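Local coordinates for SAM-dependent methyltransferase (Streptococcus pneumoniae, PDB 3KR9), which probably transfers a methyl group from S-adenosylmethionine to N1 of adenine 22 in tRNA, through a class I Rossmann-like methyltransferase domain, at residues Ala55-Asn58 with Val59-His62; Ile31-Val34 with Glu35-Gln38; Gln186-Ala189 with Glu190-Phe194. All coordinates share one frame; numbering follows the deposited sequence.

All three contacts are local, made between side chains and backbone atoms within one helix or at its end, and they fall in two regions of the fold. Contacts 1 and 2 are neighbours, their centres about 14 Å apart: each holds the C-terminal end of a helix in the Rossmann-like part, and they touch where H62 and N58 meet I31 and E35. Both are partly buried, with hydrophobic residues turned to the sheet and polar groups finishing the helix ends. Contact 3 is a surface contact on helix 179-198, its centre about 44 Å from that of contact 1 and about 41 Å from that of contact 2; there regular backbone bonds run through mid-helix among mostly exposed, charged side chains.

Contact 1. Residues Ala55-Asn58 with Val59-His62; sequences AVKN and VEAH
H62 and N58 meet at the end of helix 49-61, where N58 O takes two hydrogen bonds from the same residue: one from H62 ND1 at 3.1 Å and one from the backbone H62 N. The two donors come from opposite faces of the carbonyl plane. The oxygen lies at the edge of the imidazole, 15° out of the ring plane, and the bond helps hold the ring's rotation, with ND1 as donor. CG beside the backbone N (chi1 -79°) turns the ND1 edge toward N58 O.

The preceding bonds of the helix run from E60 N to V56 O, 3.0 Å and almost straight (172°), and from A61 N to K57 O at 2.8 Å. The E60 chain runs alongside V56, its OE2 3.7 Å from V56 CG1, while OE1 rests 3.7 Å from K57 CD. K57 NZ stays 5.8 Å from E60 OE1, so any attraction is probably weak.

Farther out, A55, V56 and V59 pack on strand 68-72, and N58 and H62 on helix 28-35. This is the C-terminal end of the crossover helix in the beta-alpha-beta unit of strand 39-46, helix 49-61 and strand 68-72, a building block of the Rossmann-like fold.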
ATOM      1  N   ALA A  55      -2.732 -13.747  15.474  1.00 16.78           N
ATOM      2  CA  ALA A  55      -1.565 -14.033  14.626  1.00 18.92           C
ATOM      3  C   ALA A  55      -0.717 -15.101  15.316  1.00 18.41           C
ATOM      4  O   ALA A  55      -0.248 -16.022  14.640  1.00 17.88           O
ATOM      5  CB  ALA A  55      -0.722 -12.763  14.389  1.00 18.34           C
ATOM      6  N   VAL A  56      -0.524 -14.980  16.647  1.00 18.62           N
ATOM      7  CA  VAL A  56       0.265 -16.019  17.358  1.00 18.90           C
ATOM      8  C   VAL A  56      -0.379 -17.422  17.152  1.00 19.30           C
ATOM      9  O   VAL A  56       0.309 -18.406  16.806  1.00 19.22           O
ATOM     10  CB  VAL A  56       0.441 -15.744  18.869  1.00 19.28           C
ATOM     11  CG1 VAL A  56       1.140 -16.935  19.614  1.00 19.36           C
ATOM     12  CG2 VAL A  56       1.310 -14.445  19.108  1.00 21.12           C
ATOM     13  N   LYS A  57      -1.695 -17.499  17.334  1.00 18.91           N
ATOM     14  CA  LYS A  57      -2.358 -18.823  17.312  1.00 19.55           C
ATOM     15  C   LYS A  57      -2.365 -19.449  15.903  1.00 19.02           C
ATOM     16  O   LYS A  57      -2.214 -20.663  15.749  1.00 18.87           O
ATOM     17  CB  LYS A  57      -3.792 -18.703  17.830  1.00 19.37           C
ATOM     18  CG  LYS A  57      -3.975 -18.287  19.367  1.00 22.34           C
ATOM     19  CD  LYS A  57      -3.280 -19.260  20.347  1.00 27.46           C
ATOM     20  CE  LYS A  57      -3.432 -18.860  21.883  1.00 30.66           C
ATOM     21  NZ  LYS A  57      -4.789 -18.344  22.284  1.00 30.18           N
ATOM     22  N   ASN A  58      -2.647 -18.634  14.886  1.00 18.93           N
ATOM     23  CA  ASN A  58      -2.565 -19.109  13.516  1.00 20.11           C
ATOM     24  C   ASN A  58      -1.188 -19.619  13.168  1.00 20.92           C
ATOM     25  O   ASN A  58      -1.067 -20.635  12.475  1.00 21.88           O
ATOM     26  CB  ASN A  58      -3.094 -18.078  12.494  1.00 20.20           C
ATOM     27  CG  ASN A  58      -4.614 -17.884  12.627  1.00 22.10           C
ATOM     28  OD1 ASN A  58      -5.078 -16.876  13.149  1.00 20.85           O
ATOM     29  ND2 ASN A  58      -5.387 -18.873  12.191  1.00 20.65           N
ATOM     30  N   VAL A  59      -0.149 -18.950  13.645  1.00 19.87           N
ATOM     31  CA  VAL A  59       1.214 -19.386  13.276  1.00 20.63           C
ATOM     32  C   VAL A  59       1.475 -20.725  13.958  1.00 20.85           C
ATOM     33  O   VAL A  59       1.955 -21.653  13.314  1.00 19.73           O
ATOM     34  CB  VAL A  59       2.308 -18.335  13.585  1.00 19.31           C
ATOM     35  CG1 VAL A  59       3.707 -18.968  13.693  1.00 18.69           C
ATOM     36  CG2 VAL A  59       2.268 -17.231  12.500  1.00 18.78           C
ATOM     37  N   GLU A  60       1.133 -20.800  15.249  1.00 22.06           N
ATOM     38  CA  GLU A  60       1.239 -22.057  16.036  1.00 23.60           C
ATOM     39  C   GLU A  60       0.437 -23.191  15.390  1.00 23.41           C
ATOM     40  O   GLU A  60       0.950 -24.325  15.305  1.00 22.79           O
ATOM     41  CB  GLU A  60       0.778 -21.859  17.506  1.00 24.46           C
ATOM     42  CG  GLU A  60       1.616 -20.833  18.327  1.00 30.24           C
ATOM     43  CD  GLU A  60       1.190 -20.711  19.839  1.00 37.60           C
ATOM     44  OE1 GLU A  60       0.002 -20.914  20.187  1.00 38.59           O
ATOM     45  OE2 GLU A  60       2.066 -20.394  20.683  1.00 39.74           O
ATOM     46  N   ALA A  61      -0.814 -22.899  14.969  1.00 21.88           N
ATOM     47  CA  ALA A  61      -1.690 -23.901  14.302  1.00 23.03           C
ATOM     48  C   ALA A  61      -1.066 -24.471  13.056  1.00 23.02           C
ATOM     49  O   ALA A  61      -1.285 -25.638  12.698  1.00 21.80           O
ATOM     50  CB  ALA A  61      -3.073 -23.321  13.924  1.00 21.53           C
ATOM     51  N   HIS A  62      -0.357 -23.609  12.343  1.00 22.19           N
ATOM     52  CA  HIS A  62       0.322 -24.037  11.163  1.00 21.75           C
ATOM     53  C   HIS A  62       1.695 -24.648  11.405  1.00 21.07           C
ATOM     54  O   HIS A  62       2.325 -25.083  10.472  1.00 22.95           O
ATOM     55  CB  HIS A  62       0.347 -22.896  10.154  1.00 22.20           C
ATOM     56  CG  HIS A  62      -0.951 -22.736   9.433  1.00 20.56           C
ATOM     57  ND1 HIS A  62      -2.055 -22.157  10.023  1.00 18.31           N
ATOM     58  CD2 HIS A  62      -1.342 -23.120   8.194  1.00 19.35           C
ATOM     59  CE1 HIS A  62      -3.058 -22.137   9.156  1.00 17.33           C
ATOM     60  NE2 HIS A  62      -2.659 -22.743   8.048  1.00 21.64           N
TER

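Contact 2. Residues Ile31-Val34 with Glu35-Gln38; sequences IELV and ERGQ
R36 NH2 is held by two carboxylates: E32 OE2 meets it across the contact at 3.1 Å in a salt bridge, and E7 of helix 4-10 forms a second salt bridge with it. E32 OE2 is met on its anti side, with the carboxylate and guanidinium planes nearly perpendicular (84°). The other two nitrogens of R36 grip Q38 OE1 side-on, NE at 3.2 Å and NH1 at 3.0 Å, both reaching it from the same face of the amide plane. The oxygen lies close to the guanidinium plane.

R36 CG sits between its backbone N and carbonyl carbon (chi1 62°), and the extended chain carries the guanidinium back along the helix end between E32 and Q38. L33 CD2 sits over the face of the Q38 amide, 3.4 Å from Q38 CD. E35 runs alongside I31, pointing the same way, with E35 CD 3.7 Å from I31 CG2.

The backbone closes as a Schellman motif: Q38 N bonds L33 O at 2.9 Å, nearly in line with the carbonyl, and G37 N bonds V34 O from above its plane. G37 takes positive phi (83°), and from there the chain turns into strand 39-46. Q38 NE2 is held by the backbone oxygens of A10 and V13. Each nitrogen of the guanidinium thus has an acceptor, and its positive charge, near the negative end of helix 28-35 and two glutamates, is probably well stabilised, tying this helix end to the N-terminal helix 4-10.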
ATOM      1  N   ILE A  31       2.009 -16.670   6.610  1.00 18.43           N
ATOM      2  CA  ILE A  31       1.780 -18.097   6.650  1.00 17.93           C
ATOM      3  C   ILE A  31       1.715 -18.709   5.243  1.00 18.68           C
ATOM      4  O   ILE A  31       2.449 -19.652   4.928  1.00 19.97           O
ATOM      5  CB  ILE A  31       0.536 -18.450   7.478  1.00 18.05           C
ATOM      6  CG1 ILE A  31       0.789 -18.132   8.961  1.00 16.08           C
ATOM      7  CG2 ILE A  31       0.112 -19.943   7.214  1.00 16.93           C
ATOM      8  CD1 ILE A  31      -0.476 -18.267   9.888  1.00 19.90           C
ATOM      9  N   GLU A  32       0.876 -18.144   4.406  1.00 18.52           N
ATOM     10  CA  GLU A  32       0.777 -18.518   3.044  1.00 19.46           C
ATOM     11  C   GLU A  32       2.123 -18.512   2.286  1.00 19.72           C
ATOM     12  O   GLU A  32       2.419 -19.458   1.543  1.00 18.73           O
ATOM     13  CB  GLU A  32      -0.163 -17.538   2.344  1.00 20.22           C
ATOM     14  CG  GLU A  32      -0.169 -17.773   0.840  1.00 21.41           C
ATOM     15  CD  GLU A  32      -0.806 -19.136   0.441  1.00 29.41           C
ATOM     16  OE1 GLU A  32      -1.562 -19.723   1.248  1.00 23.78           O
ATOM     17  OE2 GLU A  32      -0.560 -19.564  -0.709  1.00 31.88           O
ATOM     18  N   LEU A  33       2.872 -17.400   2.396  1.00 17.44           N
ATOM     19  CA  LEU A  33       4.150 -17.232   1.741  1.00 17.47           C
ATOM     20  C   LEU A  33       5.188 -18.258   2.185  1.00 18.50           C
ATOM     21  O   LEU A  33       6.004 -18.731   1.342  1.00 18.12           O
ATOM     22  CB  LEU A  33       4.698 -15.778   1.901  1.00 17.59           C
ATOM     23  CG  LEU A  33       3.910 -14.744   1.038  1.00 20.48           C
ATOM     24  CD1 LEU A  33       4.214 -13.288   1.362  1.00 22.58           C
ATOM     25  CD2 LEU A  33       4.132 -14.964  -0.451  1.00 24.43           C
ATOM     26  N   VAL A  34       5.181 -18.637   3.469  1.00 18.41           N
ATOM     27  CA  VAL A  34       6.179 -19.597   3.918  1.00 19.11           C
ATOM     28  C   VAL A  34       5.726 -20.971   3.444  1.00 21.15           C
ATOM     29  O   VAL A  34       6.528 -21.783   3.001  1.00 21.44           O
ATOM     30  CB  VAL A  34       6.355 -19.671   5.406  1.00 19.94           C
ATOM     31  CG1 VAL A  34       7.258 -20.861   5.784  1.00 19.54           C
ATOM     32  CG2 VAL A  34       6.940 -18.312   6.008  1.00 20.11           C
ATOM     33  N   GLU A  35       4.427 -21.210   3.510  1.00 21.67           N
ATOM     34  CA  GLU A  35       3.941 -22.542   3.171  1.00 22.79           C
ATOM     35  C   GLU A  35       4.249 -22.853   1.696  1.00 24.45           C
ATOM     36  O   GLU A  35       4.588 -24.001   1.375  1.00 24.31           O
ATOM     37  CB  GLU A  35       2.461 -22.727   3.546  1.00 22.45           C
ATOM     38  CG  GLU A  35       2.275 -22.781   5.061  1.00 18.32           C
ATOM     39  CD  GLU A  35       0.876 -23.157   5.482  1.00 19.24           C
ATOM     40  OE1 GLU A  35      -0.080 -22.892   4.741  1.00 21.31           O
ATOM     41  OE2 GLU A  35       0.756 -23.737   6.557  1.00 16.72           O
ATOM     42  N   ARG A  36       4.173 -21.852   0.813  1.00 24.03           N
ATOM     43  CA  ARG A  36       4.433 -22.136  -0.610  1.00 24.93           C
ATOM     44  C   ARG A  36       5.891 -22.025  -1.038  1.00 22.65           C
ATOM     45  O   ARG A  36       6.204 -22.208  -2.189  1.00 23.87           O
ATOM     46  CB  ARG A  36       3.511 -21.343  -1.560  1.00 26.05           C
ATOM     47  CG  ARG A  36       3.633 -19.871  -1.481  1.00 26.75           C
ATOM     48  CD  ARG A  36       2.273 -19.249  -1.861  1.00 29.93           C
ATOM     49  NE  ARG A  36       2.502 -17.934  -2.428  1.00 28.96           N
ATOM     50  CZ  ARG A  36       1.571 -17.079  -2.849  1.00 29.07           C
ATOM     51  NH1 ARG A  36       1.986 -15.924  -3.359  1.00 23.41           N
ATOM     52  NH2 ARG A  36       0.258 -17.359  -2.760  1.00 26.86           N
ATOM     53  N   GLY A  37       6.772 -21.783  -0.096  1.00 23.14           N
ATOM     54  CA  GLY A  37       8.214 -21.850  -0.324  1.00 22.35           C
ATOM     55  C   GLY A  37       8.677 -20.550  -0.924  1.00 22.50           C
ATOM     56  O   GLY A  37       9.772 -20.474  -1.505  1.00 23.73           O
ATOM     57  N   GLN A  38       7.870 -19.501  -0.783  1.00 21.04           N
ATOM     58  CA  GLN A  38       8.186 -18.225  -1.459  1.00 20.56           C
ATOM     59  C   GLN A  38       9.154 -17.340  -0.653  1.00 20.98           C
ATOM     60  O   GLN A  38       9.965 -16.582  -1.207  1.00 22.28           O
ATOM     61  CB  GLN A  38       6.891 -17.483  -1.874  1.00 18.42           C
ATOM     62  CG  GLN A  38       7.171 -16.145  -2.542  1.00 19.11           C
ATOM     63  CD  GLN A  38       5.962 -15.565  -3.201  1.00 18.68           C
ATOM     64  OE1 GLN A  38       4.968 -16.274  -3.498  1.00 21.19           O
ATOM     65  NE2 GLN A  38       5.989 -14.264  -3.407  1.00 18.71           N
TER

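Contact 3. Residues Gln186-Ala189 with Glu190-Phe194; sequences QKEA and EKLEF
L192 and E188 form part of the close-packed side of this contact. L192 CG lies 3.2 Å from E188 O, and the backbone bond from L192 N to the same oxygen is 3.0 Å long and nearly straight (169°). With CG beside its backbone N (chi1 -63°), the leucine lies back along the preceding turn, its CD1 near E188 O and 4.1 Å from E188 CG. E190 packs as closely: its CG, set between the backbone N and carbonyl carbon, comes to 3.2 Å from K187 O. The bond from E193 N to A189 O is short at 2.7 Å and nearly in line with the carbonyl. E190 N and K191 N bond Q186 O and K187 O in the same i to i+4 pattern, so the helix runs through without a break.

The ends of the charged chains are looser. E188 bends at chi2 (65°) and crosses K191 at about a right angle, but E188 OE1 and K191 NZ are 4.0 Å apart, a long salt bridge, probably weak. The E190 and K187 side chains slant across each other, and K187 NZ remains 5.3 Å from E190 OE2, so little attraction is likely between them. K187, E190 and K191 are all exposed to solvent.

Helix 179-198 packs against helix 204-221 through this stretch: L192 rests on I214 and I217, E193 touches I214, and Q186 reaches L221. E193 OE1 adds a salt bridge to K218, joining the two C-terminal helices.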
ATOM      1  N   GLN A 186     -13.455   7.005 -13.599  1.00 27.77           N
ATOM      2  CA  GLN A 186     -14.763   7.304 -14.153  1.00 30.14           C
ATOM      3  C   GLN A 186     -15.769   7.455 -13.029  1.00 30.12           C
ATOM      4  O   GLN A 186     -16.573   8.373 -13.027  1.00 29.99           O
ATOM      5  CB  GLN A 186     -15.186   6.151 -15.070  1.00 30.98           C
ATOM      6  CG  GLN A 186     -15.851   6.557 -16.371  1.00 37.09           C
ATOM      7  CD  GLN A 186     -14.863   6.625 -17.532  1.00 44.62           C
ATOM      8  OE1 GLN A 186     -15.024   5.950 -18.573  1.00 44.69           O
ATOM      9  NE2 GLN A 186     -13.818   7.431 -17.356  1.00 48.22           N
ATOM     10  N   LYS A 187     -15.732   6.557 -12.053  1.00 30.64           N
ATOM     11  CA  LYS A 187     -16.684   6.645 -10.955  1.00 32.79           C
ATOM     12  C   LYS A 187     -16.357   7.896 -10.129  1.00 32.53           C
ATOM     13  O   LYS A 187     -17.247   8.651  -9.701  1.00 32.37           O
ATOM     14  CB  LYS A 187     -16.694   5.348 -10.107  1.00 33.69           C
ATOM     15  CG  LYS A 187     -18.043   5.039  -9.429  1.00 39.03           C
ATOM     16  CD  LYS A 187     -17.925   3.919  -8.375  1.00 44.33           C
ATOM     17  CE  LYS A 187     -19.196   3.807  -7.489  1.00 46.61           C
ATOM     18  NZ  LYS A 187     -20.288   2.980  -8.142  1.00 48.00           N
ATOM     19  N   GLU A 188     -15.066   8.166  -9.963  1.00 32.10           N
ATOM     20  CA  GLU A 188     -14.693   9.371  -9.237  1.00 31.81           C
ATOM     21  C   GLU A 188     -15.080  10.646 -10.000  1.00 30.98           C
ATOM     22  O   GLU A 188     -15.468  11.636  -9.389  1.00 29.62           O
ATOM     23  CB  GLU A 188     -13.209   9.375  -8.878  1.00 31.86           C
ATOM     24  CG  GLU A 188     -12.834  10.555  -8.021  1.00 34.79           C
ATOM     25  CD  GLU A 188     -13.500  10.553  -6.632  1.00 38.11           C
ATOM     26  OE1 GLU A 188     -13.819   9.469  -6.115  1.00 39.56           O
ATOM     27  OE2 GLU A 188     -13.678  11.652  -6.053  1.00 37.71           O
ATOM     28  N   ALA A 189     -14.936  10.637 -11.319  1.00 30.67           N
ATOM     29  CA  ALA A 189     -15.408  11.776 -12.127  1.00 32.17           C
ATOM     30  C   ALA A 189     -16.910  12.053 -11.899  1.00 33.29           C
ATOM     31  O   ALA A 189     -17.307  13.185 -11.600  1.00 33.20           O
ATOM     32  CB  ALA A 189     -15.150  11.520 -13.571  1.00 32.21           C
ATOM     33  N   GLU A 190     -17.747  11.022 -11.990  1.00 34.60           N
ATOM     34  CA  GLU A 190     -19.172  11.253 -11.755  1.00 36.00           C
ATOM     35  C   GLU A 190     -19.485  11.726 -10.345  1.00 36.24           C
ATOM     36  O   GLU A 190     -20.332  12.601 -10.167  1.00 34.48           O
ATOM     37  CB  GLU A 190     -20.054  10.085 -12.191  1.00 36.72           C
ATOM     38  CG  GLU A 190     -19.891   8.819 -11.443  1.00 40.38           C
ATOM     39  CD  GLU A 190     -20.234   7.623 -12.330  1.00 45.23           C
ATOM     40  OE1 GLU A 190     -19.819   7.636 -13.520  1.00 48.34           O
ATOM     41  OE2 GLU A 190     -20.921   6.686 -11.849  1.00 45.48           O
ATOM     42  N   LYS A 191     -18.789  11.197  -9.335  1.00 36.71           N
ATOM     43  CA  LYS A 191     -18.959  11.769  -8.000  1.00 37.89           C
ATOM     44  C   LYS A 191     -18.678  13.271  -8.024  1.00 38.21           C
ATOM     45  O   LYS A 191     -19.482  14.068  -7.525  1.00 38.83           O
ATOM     46  CB  LYS A 191     -18.082  11.084  -6.940  1.00 37.64           C
ATOM     47  CG  LYS A 191     -18.600   9.738  -6.491  1.00 39.86           C
ATOM     48  CD  LYS A 191     -17.745   9.201  -5.331  1.00 40.91           C
ATOM     49  CE  LYS A 191     -17.533   7.705  -5.445  1.00 44.00           C
ATOM     50  NZ  LYS A 191     -16.604   7.230  -4.357  1.00 44.83           N
ATOM     51  N   LEU A 192     -17.534  13.658  -8.579  1.00 38.71           N
ATOM     52  CA  LEU A 192     -17.166  15.070  -8.657  1.00 39.87           C
ATOM     53  C   LEU A 192     -18.187  15.861  -9.462  1.00 41.63           C
ATOM     54  O   LEU A 192     -18.536  16.993  -9.114  1.00 42.15           O
ATOM     55  CB  LEU A 192     -15.783  15.237  -9.276  1.00 39.04           C
ATOM     56  CG  LEU A 192     -14.643  14.608  -8.471  1.00 37.74           C
ATOM     57  CD1 LEU A 192     -13.471  14.383  -9.386  1.00 36.95           C
ATOM     58  CD2 LEU A 192     -14.280  15.532  -7.333  1.00 37.87           C
ATOM     59  N   GLU A 193     -18.668  15.272 -10.545  1.00 43.46           N
ATOM     60  CA  GLU A 193     -19.619  15.985 -11.386  1.00 45.40           C
ATOM     61  C   GLU A 193     -20.951  16.185 -10.677  1.00 46.18           C
ATOM     62  O   GLU A 193     -21.641  17.174 -10.902  1.00 46.53           O
ATOM     63  CB  GLU A 193     -19.749  15.321 -12.765  1.00 45.13           C
ATOM     64  CG  GLU A 193     -18.719  15.897 -13.720  1.00 47.29           C
ATOM     65  CD  GLU A 193     -18.648  15.195 -15.055  1.00 51.60           C
ATOM     66  OE1 GLU A 193     -18.218  15.860 -16.031  1.00 52.76           O
ATOM     67  OE2 GLU A 193     -18.989  13.990 -15.125  1.00 52.82           O
ATOM     68  N   PHE A 194     -21.288  15.270  -9.782  1.00 47.52           N
ATOM     69  CA  PHE A 194     -22.509  15.401  -9.020  1.00 49.26           C
ATOM     70  C   PHE A 194     -22.358  16.465  -7.932  1.00 50.37           C
ATOM     71  O   PHE A 194     -23.262  17.286  -7.726  1.00 51.13           O
ATOM     72  CB  PHE A 194     -22.908  14.061  -8.408  1.00 49.13           C
ATOM     73  CG  PHE A 194     -24.209  14.107  -7.678  1.00 51.44           C
ATOM     74  CD1 PHE A 194     -25.378  13.648  -8.282  1.00 53.40           C
ATOM     75  CD2 PHE A 194     -24.278  14.630  -6.386  1.00 53.23           C
ATOM     76  CE1 PHE A 194     -26.598  13.705  -7.606  1.00 52.96           C
ATOM     77  CE2 PHE A 194     -25.489  14.694  -5.708  1.00 53.32           C
ATOM     78  CZ  PHE A 194     -26.653  14.226  -6.321  1.00 53.63           C
TER